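Local coordinates for protein erythromycin C-12 hydroxylase (PDB 2JJN) that hydroxylates the macrolactone ring of erythromycin D at C-12, using a heme iron, molecular oxygen and NADPH, to give erythromycin C, at residues 100-105 with 215-221; 83-88 with 233-237; 37-42 with 53-57. The protein carries 2 engineered substitutions. One frame throughout, in Å; residues are numbered along the deposited sequence.

Contact 1: 100-105 with 215-221. With SO4 (sulfate ion), chain F.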
loop_
_atom_site.group_PDB
_atom_site.type_symbol
_atom_site.label_atom_id
_atom_site.label_comp_id
_atom_site.label_asym_id
_atom_site.label_seq_id
_atom_site.Cartn_x
_atom_site.Cartn_y
_atom_site.Cartn_z
ATOM N N LYS A 100 -8.318 10.221 -15.500
ATOM C CA LYS A 100 -8.702 9.746 -16.824
ATOM C C LYS A 100 -7.497 9.561 -17.716
ATOM O O LYS A 100 -7.399 8.568 -18.445
ATOM C CB LYS A 100 -9.650 10.731 -17.482
ATOM C CG LYS A 100 -11.059 10.607 -16.974
ATOM C CD LYS A 100 -11.905 11.696 -17.608
ATOM C CE LYS A 100 -13.307 11.611 -17.061
ATOM N NZ LYS A 100 -14.018 12.865 -17.425
ATOM N N VAL A 101 -6.605 10.554 -17.686
ATOM C CA VAL A 101 -5.417 10.478 -18.528
ATOM C C VAL A 101 -4.583 9.249 -18.148
ATOM O O VAL A 101 -4.209 8.420 -19.011
ATOM C CB VAL A 101 -4.555 11.737 -18.382
ATOM C CG1 VAL A 101 -3.246 11.547 -19.130
ATOM C CG2 VAL A 101 -5.274 12.968 -18.940
ATOM N N VAL A 102 -4.244 9.117 -16.872
ATOM C CA VAL A 102 -3.378 7.992 -16.512
ATOM C C VAL A 102 -4.037 6.627 -16.725
ATOM O O VAL A 102 -3.375 5.652 -17.126
ATOM C CB VAL A 102 -2.764 8.134 -15.111
ATOM C CG1 VAL A 102 -1.970 9.416 -15.018
ATOM C CG2 VAL A 102 -3.828 8.064 -13.986
ATOM N N SER A 103 -5.340 6.546 -16.496
ATOM C CA SER A 103 -6.095 5.300 -16.685
ATOM C C SER A 103 -6.056 4.874 -18.145
ATOM O O SER A 103 -6.075 3.678 -18.436
ATOM C CB SER A 103 -7.548 5.473 -16.211
ATOM O OG SER A 103 -8.389 4.378 -16.575
ATOM N N SER A 104 -6.007 5.847 -19.066
ATOM C CA SER A 104 -5.982 5.523 -20.493
ATOM C C SER A 104 -4.648 4.857 -20.889
ATOM O O SER A 104 -4.542 4.169 -21.894
ATOM C CB SER A 104 -6.269 6.777 -21.328
ATOM O OG SER A 104 -5.125 7.632 -21.358
ATOM N N ALA A 105 -3.625 5.039 -20.069
ATOM C CA ALA A 105 -2.331 4.341 -20.244
ATOM C C ALA A 105 -2.170 3.040 -19.427
ATOM O O ALA A 105 -1.643 2.040 -19.928
ATOM C CB ALA A 105 -1.213 5.289 -19.868
ATOM N N ARG A 215 3.301 5.242 -22.909
ATOM C CA ARG A 215 1.873 5.403 -22.966
ATOM C C ARG A 215 1.400 6.611 -22.164
ATOM O O ARG A 215 0.452 7.288 -22.583
ATOM C CB ARG A 215 1.191 4.142 -22.456
ATOM C CG ARG A 215 1.414 2.947 -23.383
ATOM C CD ARG A 215 0.883 1.651 -22.751
ATOM N NE ARG A 215 -0.553 1.738 -22.508
ATOM C CZ ARG A 215 -1.489 1.486 -23.422
ATOM N NH1 ARG A 215 -1.150 1.102 -24.647
ATOM N NH2 ARG A 215 -2.779 1.610 -23.103
ATOM N N LEU A 216 2.086 6.892 -21.056
ATOM C CA LEU A 216 1.721 8.051 -20.236
ATOM C C LEU A 216 2.043 9.363 -20.988
ATOM O O LEU A 216 1.284 10.337 -20.922
ATOM C CB LEU A 216 2.491 8.041 -18.914
ATOM C CG LEU A 216 1.911 7.032 -17.913
ATOM C CD1 LEU A 216 2.962 6.820 -16.819
ATOM C CD2 LEU A 216 0.571 7.523 -17.314
ATOM N N VAL A 217 3.158 9.377 -21.712
ATOM C CA VAL A 217 3.531 10.582 -22.496
ATOM C C VAL A 217 2.593 10.793 -23.685
ATOM O O VAL A 217 2.294 11.949 -24.092
ATOM C CB VAL A 217 5.043 10.564 -22.871
ATOM C CG1 VAL A 217 5.335 11.475 -24.061
ATOM C CG2 VAL A 217 5.894 10.863 -21.600
ATOM N N LEU A 218 2.147 9.683 -24.277
ATOM C CA LEU A 218 1.272 9.818 -25.451
ATOM C C LEU A 218 -0.220 9.979 -25.109
ATOM O O LEU A 218 -1.014 10.340 -25.981
ATOM C CB LEU A 218 1.479 8.640 -26.400
ATOM C CG LEU A 218 2.846 8.518 -27.037
ATOM C CD1 LEU A 218 2.840 7.194 -27.823
ATOM C CD2 LEU A 218 3.084 9.686 -27.952
ATOM N N ALA A 219 -0.587 9.737 -23.839
ATOM C CA ALA A 219 -1.987 9.800 -23.414
ATOM C C ALA A 219 -2.550 11.214 -23.529
ATOM O O ALA A 219 -1.858 12.231 -23.267
ATOM C CB ALA A 219 -2.113 9.332 -21.947
ATOM N N GLU A 220 -3.810 11.290 -23.933
ATOM C CA GLU A 220 -4.484 12.566 -23.940
ATOM C C GLU A 220 -5.965 12.339 -23.878
ATOM O O GLU A 220 -6.486 11.554 -24.676
ATOM C CB GLU A 220 -4.184 13.310 -25.209
ATOM C CG GLU A 220 -4.758 14.688 -25.135
ATOM C CD GLU A 220 -4.265 15.594 -26.233
ATOM O OE1 GLU A 220 -5.131 16.124 -26.959
ATOM O OE2 GLU A 220 -3.034 15.760 -26.367
ATOM N N VAL A 221 -6.619 12.996 -22.924
ATOM C CA VAL A 221 -8.063 12.865 -22.746
ATOM C C VAL A 221 -8.602 14.258 -22.577
ATOM O O VAL A 221 -8.111 15.030 -21.753
ATOM C CB VAL A 221 -8.400 11.962 -21.519
ATOM C CG1 VAL A 221 -9.919 11.842 -21.363
ATOM C CG2 VAL A 221 -7.770 10.596 -21.699
HETATM S S SO4 F . -10.078 4.008 -13.295
HETATM O O1 SO4 F . -9.417 3.186 -12.275
HETATM O O2 SO4 F . -9.502 5.346 -13.334
HETATM O O3 SO4 F . -11.489 4.161 -12.985
HETATM O O4 SO4 F . -9.929 3.315 -14.575
HETATM O O HOH W 1 -5.191 8.647 -24.017
#
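In one of its two conformers, R215 bends at chi3 (61°), and this swings its guanidinium round to the carbonyl of A105, while V221, with CG1 anti to its backbone N, presses both methyl branches on K100 and V101. These contacts join helix C (94-105) of the cytochrome P450 fold to helix H (212-218) and the loop leaving it. R215 NE meets A105 O at 2.8 Å, nearly straight (164°), in the carbonyl plane on a lone pair and close to the guanidinium plane; NH2 adds a weak bond to the same oxygen. A salt bridge from NH1 to D210 steadies the other side of the group. Next to the arginine the packing is apolar: A105 CB lies 3.8 Å from L216 CD2, and V102 CG1 reaches the same methyl at 3.9 Å. A219 is the first residue to leave helical geometry, and its CB lies 3.8 Å from V101 CG1. S103, like V102 also modelled twice, turns from this interface to a sulfate, probably from the crystallisation liquor, that R99 also binds. S104 OG gives its proton to V101 O at 2.6 Å and accepts one from a water that is itself hydrogen-bonded by E220 N at 3.0 Å.

Contact 2: 83-88 with 233-237. With HEM (protoporphyrin IX containing Fe), chain B.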
loop_
_atom_site.group_PDB
_atom_site.type_symbol
_atom_site.label_atom_id
_atom_site.label_comp_id
_atom_site.label_asym_id
_atom_site.label_seq_id
_atom_site.Cartn_x
_atom_site.Cartn_y
_atom_site.Cartn_z
ATOM N N THR A 83 2.349 19.036 -5.671
ATOM C CA THR A 83 3.280 18.470 -6.649
ATOM C C THR A 83 2.514 17.998 -7.911
ATOM O O THR A 83 1.746 17.026 -7.848
ATOM C CB THR A 83 3.995 17.247 -6.050
ATOM O OG1 THR A 83 4.648 17.636 -4.826
ATOM C CG2 THR A 83 5.011 16.670 -7.014
ATOM N N PRO A 84 2.759 18.636 -9.068
ATOM C CA PRO A 84 2.031 18.241 -10.280
ATOM C C PRO A 84 2.116 16.748 -10.564
ATOM O O PRO A 84 3.205 16.177 -10.523
ATOM C CB PRO A 84 2.787 18.980 -11.387
ATOM C CG PRO A 84 3.288 20.226 -10.689
ATOM C CD PRO A 84 3.707 19.742 -9.329
ATOM N N GLY A 85 0.986 16.118 -10.867
ATOM C CA GLY A 85 1.032 14.701 -11.226
ATOM C C GLY A 85 0.874 13.733 -10.061
ATOM O O GLY A 85 0.698 12.543 -10.276
ATOM N N MET A 86 1.030 14.230 -8.828
ATOM C CA MET A 86 0.896 13.349 -7.639
ATOM C C MET A 86 -0.577 13.154 -7.349
ATOM O O MET A 86 -1.180 13.866 -6.531
ATOM C CB MET A 86 1.547 13.990 -6.419
ATOM C CG MET A 86 3.033 13.895 -6.435
ATOM S SD MET A 86 3.551 12.171 -6.379
ATOM C CE MET A 86 5.335 12.423 -6.289
ATOM N N ILE A 87 -1.153 12.209 -8.069
ATOM C CA ILE A 87 -2.587 12.088 -8.159
ATOM C C ILE A 87 -3.285 11.895 -6.778
ATOM O O ILE A 87 -4.421 12.365 -6.571
ATOM C CB ILE A 87 -2.942 10.875 -9.123
ATOM C CG1 ILE A 87 -4.415 10.833 -9.444
ATOM C CG2 ILE A 87 -2.372 9.603 -8.608
ATOM C CD1 ILE A 87 -4.677 9.723 -10.478
ATOM N N HIS A 88 -2.580 11.236 -5.853
ATOM C CA HIS A 88 -3.203 10.963 -4.549
ATOM C C HIS A 88 -3.263 12.205 -3.681
ATOM O O HIS A 88 -3.866 12.159 -2.578
ATOM C CB HIS A 88 -2.483 9.858 -3.824
ATOM C CG HIS A 88 -1.053 10.186 -3.535
ATOM N ND1 HIS A 88 -0.121 10.360 -4.539
ATOM C CD2 HIS A 88 -0.388 10.320 -2.363
ATOM C CE1 HIS A 88 1.056 10.625 -3.987
ATOM N NE2 HIS A 88 0.917 10.611 -2.671
ATOM N N ASN A 233 6.243 12.466 -11.843
ATOM C CA ASN A 233 5.662 12.394 -10.491
ATOM C C ASN A 233 4.644 11.288 -10.383
ATOM O O ASN A 233 4.628 10.512 -9.400
ATOM C CB ASN A 233 5.067 13.718 -10.110
ATOM C CG ASN A 233 6.144 14.742 -9.667
ATOM O OD1 ASN A 233 7.055 14.388 -8.912
ATOM N ND2 ASN A 233 6.004 15.981 -10.072
ATOM N N PHE A 234 3.792 11.175 -11.380
ATOM C CA PHE A 234 2.848 10.054 -11.370
ATOM C C PHE A 234 3.576 8.710 -11.389
ATOM O O PHE A 234 3.232 7.778 -10.629
ATOM C CB PHE A 234 1.857 10.142 -12.506
ATOM C CG PHE A 234 0.971 8.918 -12.567
ATOM C CD1 PHE A 234 -0.044 8.758 -11.632
ATOM C CD2 PHE A 234 1.222 7.880 -13.476
ATOM C CE1 PHE A 234 -0.823 7.642 -11.629
ATOM C CE2 PHE A 234 0.442 6.745 -13.489
ATOM C CZ PHE A 234 -0.611 6.606 -12.512
ATOM N N SER A 235 4.616 8.588 -12.227
ATOM C CA SER A 235 5.387 7.353 -12.272
ATOM C C SER A 235 6.074 7.058 -10.946
ATOM O O SER A 235 6.202 5.908 -10.600
ATOM C CB SER A 235 6.438 7.358 -13.389
ATOM O OG SER A 235 5.799 7.450 -14.681
ATOM N N THR A 236 6.499 8.108 -10.235
ATOM C CA THR A 236 7.114 7.983 -8.893
ATOM C C THR A 236 6.093 7.356 -7.920
ATOM O O THR A 236 6.413 6.394 -7.205
ATOM C CB THR A 236 7.555 9.351 -8.313
ATOM O OG1 THR A 236 8.511 9.975 -9.161
ATOM C CG2 THR A 236 8.120 9.234 -6.850
ATOM N N ALA A 237 4.891 7.922 -7.898
ATOM C CA ALA A 237 3.765 7.438 -7.050
ATOM C C ALA A 237 3.455 6.004 -7.377
ATOM O O ALA A 237 3.291 5.152 -6.489
ATOM C CB ALA A 237 2.536 8.249 -7.298
HETATM C CHA HEM B . -4.325 4.643 -4.075
HETATM C CHB HEM B . -3.671 0.879 -1.038
HETATM C CHC HEM B . -1.086 -1.387 -4.454
HETATM C CHD HEM B . -1.054 2.667 -7.143
HETATM C C1A HEM B . -4.404 3.767 -3.011
HETATM C C2A HEM B . -5.168 4.022 -1.784
HETATM C C3A HEM B . -4.976 2.999 -0.946
HETATM C C4A HEM B . -4.085 2.058 -1.594
HETATM C CMA HEM B . -5.552 2.836 0.478
HETATM C CAA HEM B . -6.064 5.246 -1.526
HETATM C CBA HEM B . -5.259 6.439 -1.043
HETATM C CGA HEM B . -6.152 7.572 -0.531
HETATM O O1A HEM B . -7.407 7.441 -0.567
HETATM O O2A HEM B . -5.560 8.625 -0.133
HETATM C C1B HEM B . -2.913 -0.074 -1.720
HETATM C C2B HEM B . -2.596 -1.388 -1.220
HETATM C C3B HEM B . -1.881 -2.027 -2.175
HETATM C C4B HEM B . -1.750 -1.090 -3.284
HETATM C CMB HEM B . -3.078 -1.832 0.177
HETATM C CAB HEM B . -1.240 -3.429 -2.196
HETATM C CBB HEM B . -1.820 -4.412 -1.588
HETATM C C1C HEM B . -0.852 -0.488 -5.472
HETATM C C2C HEM B . -0.087 -0.771 -6.675
HETATM C C3C HEM B . -0.076 0.354 -7.421
HETATM C C4C HEM B . -0.851 1.376 -6.716
HETATM C CMC HEM B . 0.557 -2.156 -6.956
HETATM C CAC HEM B . 0.622 0.630 -8.767
HETATM C CBC HEM B . 0.684 -0.266 -9.751
HETATM C C1D HEM B . -1.906 3.533 -6.528
HETATM C C2D HEM B . -2.158 4.849 -7.021
HETATM C C3D HEM B . -3.171 5.447 -6.100
HETATM C C4D HEM B . -3.441 4.446 -5.111
HETATM C CMD HEM B . -1.515 5.530 -8.266
HETATM C CAD HEM B . -3.786 6.857 -6.159
HETATM C CBD HEM B . -5.112 6.856 -6.944
HETATM C CGD HEM B . -5.745 8.212 -6.885
HETATM O O1D HEM B . -5.342 9.061 -6.071
HETATM O O2D HEM B . -6.680 8.437 -7.682
HETATM N NA HEM B . -3.761 2.525 -2.875
HETATM N NB HEM B . -2.349 0.120 -2.978
HETATM N NC HEM B . -1.266 0.829 -5.542
HETATM N ND HEM B . -2.692 3.316 -5.378
HETATM FE FE HEM B . -2.652 1.630 -4.245
HETATM O O HOH W 2 -0.915 2.478 -3.159
#
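M86 lays the end of its side chain across N233 at about a right angle, its methyl CE 3.7 Å from N233 OD1 and its SD 4.2 Å from A237 CB. A bend at chi2 (-63°) folds the thioether back to the helix, although the CB of M86 points away from it. Beside it, T83 to M86 form a type II beta turn with G85 at the third position, where phi is positive; having no side chain, G85 brings its CA within 5.0 Å of F234 CA. The turn also offers P84 O to N233 ND2 at 2.8 Å, a bond in the carbonyl plane but bent at the hydrogen (134°), while T83 CG2 packs against the same amide. I87 CG2 lies at the edge of the F234 ring, 3.9 Å from F234 CD1, and I87 CD1 is 3.7 Å from the heme propionate oxygen O2D. H88, a substrate-binding residue, follows directly. In P450 terms this is the B-C loop resting on helix I (228-259), next to a heme whose iron holds a water at 2.2 Å. Around it, I87 packs on helix 94-105, N233 and T236 meet helix 180-206, and F234 reaches L216 of helix 212-218.

Contact 3: 37-42 with 53-57. With SO4 (sulfate ion), chain E; SO4 (sulfate ion), chain G.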
loop_
_atom_site.group_PDB
_atom_site.type_symbol
_atom_site.label_atom_id
_atom_site.label_comp_id
_atom_site.label_asym_id
_atom_site.label_seq_id
_atom_site.Cartn_x
_atom_site.Cartn_y
_atom_site.Cartn_z
ATOM N N MET A 37 -11.229 2.977 21.394
ATOM C CA MET A 37 -11.555 4.282 20.841
ATOM C C MET A 37 -12.810 4.199 19.997
ATOM O O MET A 37 -13.643 5.113 20.032
ATOM C CB MET A 37 -10.390 4.818 19.986
ATOM C CG MET A 37 -9.060 5.055 20.777
ATOM S SD MET A 37 -9.297 6.283 22.095
ATOM C CE MET A 37 -9.216 7.753 21.066
ATOM N N ARG A 38 -12.976 3.116 19.257
ATOM C CA ARG A 38 -14.265 2.949 18.544
ATOM C C ARG A 38 -15.455 3.025 19.506
ATOM O O ARG A 38 -16.483 3.638 19.201
ATOM C CB ARG A 38 -14.335 1.628 17.798
ATOM C CG ARG A 38 -13.483 1.573 16.539
ATOM C CD ARG A 38 -13.917 0.385 15.599
ATOM N NE ARG A 38 -13.753 -0.900 16.291
ATOM C CZ ARG A 38 -12.594 -1.556 16.461
ATOM N NH1 ARG A 38 -11.452 -1.052 15.995
ATOM N NH2 ARG A 38 -12.549 -2.734 17.116
ATOM N N GLU A 39 -15.294 2.376 20.669
ATOM C CA GLU A 39 -16.354 2.407 21.678
ATOM C C GLU A 39 -16.549 3.767 22.344
ATOM O O GLU A 39 -17.675 4.276 22.392
ATOM C CB GLU A 39 -16.184 1.286 22.708
ATOM C CG GLU A 39 -17.234 1.327 23.833
ATOM C CD GLU A 39 -16.976 0.328 24.974
ATOM O OE1 GLU A 39 -16.409 -0.756 24.727
ATOM O OE2 GLU A 39 -17.393 0.620 26.121
ATOM N N LYS A 40 -15.451 4.365 22.823
ATOM C CA LYS A 40 -15.512 5.484 23.748
ATOM C C LYS A 40 -15.158 6.847 23.161
ATOM O O LYS A 40 -15.506 7.870 23.751
ATOM C CB LYS A 40 -14.611 5.179 24.958
ATOM C CG LYS A 40 -15.161 4.061 25.847
ATOM C CD LYS A 40 -14.334 3.832 27.100
ATOM C CE LYS A 40 -15.081 2.899 28.043
ATOM N NZ LYS A 40 -14.215 2.228 29.048
ATOM N N GLN A 41 -14.405 6.892 22.043
ATOM C CA GLN A 41 -13.940 8.189 21.537
ATOM C C GLN A 41 -13.650 7.990 20.031
ATOM O O GLN A 41 -12.511 7.977 19.588
ATOM C CB GLN A 41 -12.669 8.618 22.287
ATOM C CG GLN A 41 -12.209 10.039 22.029
ATOM C CD GLN A 41 -13.013 11.082 22.784
ATOM O OE1 GLN A 41 -12.469 11.780 23.668
ATOM N NE2 GLN A 41 -14.298 11.216 22.433
ATOM N N PRO A 42 -14.722 7.835 19.253
ATOM C CA PRO A 42 -14.580 7.431 17.858
ATOM C C PRO A 42 -14.024 8.519 16.932
ATOM O O PRO A 42 -13.589 8.184 15.822
ATOM C CB PRO A 42 -16.013 7.090 17.434
ATOM C CG PRO A 42 -16.887 7.948 18.339
ATOM C CD PRO A 42 -16.138 7.908 19.691
ATOM N N VAL A 53 -10.168 9.166 12.963
ATOM C CA VAL A 53 -11.531 8.660 12.807
ATOM C C VAL A 53 -11.447 7.130 12.809
ATOM O O VAL A 53 -10.697 6.543 12.018
ATOM C CB VAL A 53 -12.129 9.194 11.508
ATOM C CG1 VAL A 53 -13.477 8.538 11.253
ATOM C CG2 VAL A 53 -12.299 10.722 11.681
ATOM N N PHE A 54 -12.204 6.493 13.719
ATOM C CA PHE A 54 -12.023 5.057 13.991
ATOM C C PHE A 54 -13.119 4.097 13.523
ATOM O O PHE A 54 -12.856 2.917 13.305
ATOM C CB PHE A 54 -11.801 4.821 15.501
ATOM C CG PHE A 54 -10.585 5.551 16.030
ATOM C CD1 PHE A 54 -10.727 6.630 16.894
ATOM C CD2 PHE A 54 -9.336 5.226 15.562
ATOM C CE1 PHE A 54 -9.605 7.300 17.383
ATOM C CE2 PHE A 54 -8.178 5.899 16.036
ATOM C CZ PHE A 54 -8.327 6.958 16.957
ATOM N N ARG A 55 -14.340 4.575 13.397
ATOM C CA ARG A 55 -15.431 3.647 13.054
ATOM C C ARG A 55 -15.604 3.497 11.553
ATOM O O ARG A 55 -15.415 4.461 10.807
ATOM C CB ARG A 55 -16.747 4.165 13.646
ATOM C CG ARG A 55 -16.801 4.010 15.154
ATOM C CD ARG A 55 -18.138 4.500 15.685
ATOM N NE ARG A 55 -18.163 4.436 17.135
ATOM C CZ ARG A 55 -19.007 5.161 17.859
ATOM N NH1 ARG A 55 -19.863 6.000 17.234
ATOM N NH2 ARG A 55 -19.002 5.050 19.198
ATOM N N HIS A 56 -16.020 2.303 11.119
ATOM C CA HIS A 56 -16.095 2.022 9.701
ATOM C C HIS A 56 -16.974 3.033 8.946
ATOM O O HIS A 56 -16.584 3.590 7.915
ATOM C CB HIS A 56 -16.675 0.614 9.526
ATOM C CG HIS A 56 -16.761 0.170 8.104
ATOM N ND1 HIS A 56 -17.899 0.374 7.340
ATOM C CD2 HIS A 56 -15.898 -0.531 7.327
ATOM C CE1 HIS A 56 -17.711 -0.149 6.139
ATOM N NE2 HIS A 56 -16.515 -0.698 6.097
ATOM N N ALA A 57 -18.190 3.290 9.448
ATOM C CA ALA A 57 -19.052 4.185 8.713
ATOM C C ALA A 57 -18.455 5.584 8.596
ATOM O O ALA A 57 -18.672 6.269 7.608
ATOM C CB ALA A 57 -20.419 4.270 9.398
HETATM S S SO4 E . -21.731 7.662 20.195
HETATM O O1 SO4 E . -20.909 6.526 20.625
HETATM O O2 SO4 E . -21.379 8.832 20.995
HETATM O O3 SO4 E . -23.147 7.340 20.362
HETATM O O4 SO4 E . -21.454 8.023 18.802
HETATM S S SO4 G . -15.422 -3.188 3.360
HETATM O O1 SO4 G . -13.963 -3.500 3.316
HETATM O O2 SO4 G . -15.667 -1.836 3.860
HETATM O O3 SO4 G . -16.224 -4.099 4.182
HETATM O O4 SO4 G . -16.007 -3.150 2.028
HETATM O O HOH W 3 -15.357 7.161 13.980
#
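M37 and F54 form the close-packed half of this contact, where helix 27-40 (helix A of the P450 fold) meets the link from strand 51-53 to helix 56-64 (helix B). M37 CB sits over one face of the F54 ring, offset toward the rim, in a CH-pi contact 3.9 Å from the centroid. Rings of W33 and W315 also meet the phenyl group, and R38 CG packs 3.8 Å from F54 CB before its NH1 bonds to S318. The backbone closes the corner with F54 N to P42 O at 3.0 Å. Water lies nearby, giving a proton to P42 O and accepting one from R55 N. Toward solvent the contact becomes polar. R55, at the N-cap position, runs extended from CG to NE (chi2 -178°) alongside P42, whose CG covers one guanidinium face. NE and NH2 grip R38 O side-on, at 2.8 Å and 2.9 Å, so this helix-end carbonyl has two donors and the guanidinium is held against rotation. The outer edge takes a sulfate, probably from the crystallisation liquor: R55 NH1 bonds to its O4 at 3.0 Å, and NH2 to its O1 at 2.8 Å, almost straight at 174°.

Overall arrangement
Burial and chemistry change together across the three contacts. Contact 2 is the buried one, beside the heme, and mixes apolar packing with one side-chain amide bond. Contact 1 adjoins it, their centres 13 Å apart: V102 and L216 pack on F234, and V102 also meets I87, so helices 94-105, 212-218 and 228-259 share one apolar seam that gives way to polar groups outward. Contact 3 stands apart, its nearest atoms about 17 Å from contact 2, and joins segments close in sequence at the five-stranded sheet, to which V53 belongs. In both outer contacts an arginine reaches a carbonyl on the facing segment, through one nearly straight and one weak bond in contact 1, and two bent bonds in contact 3.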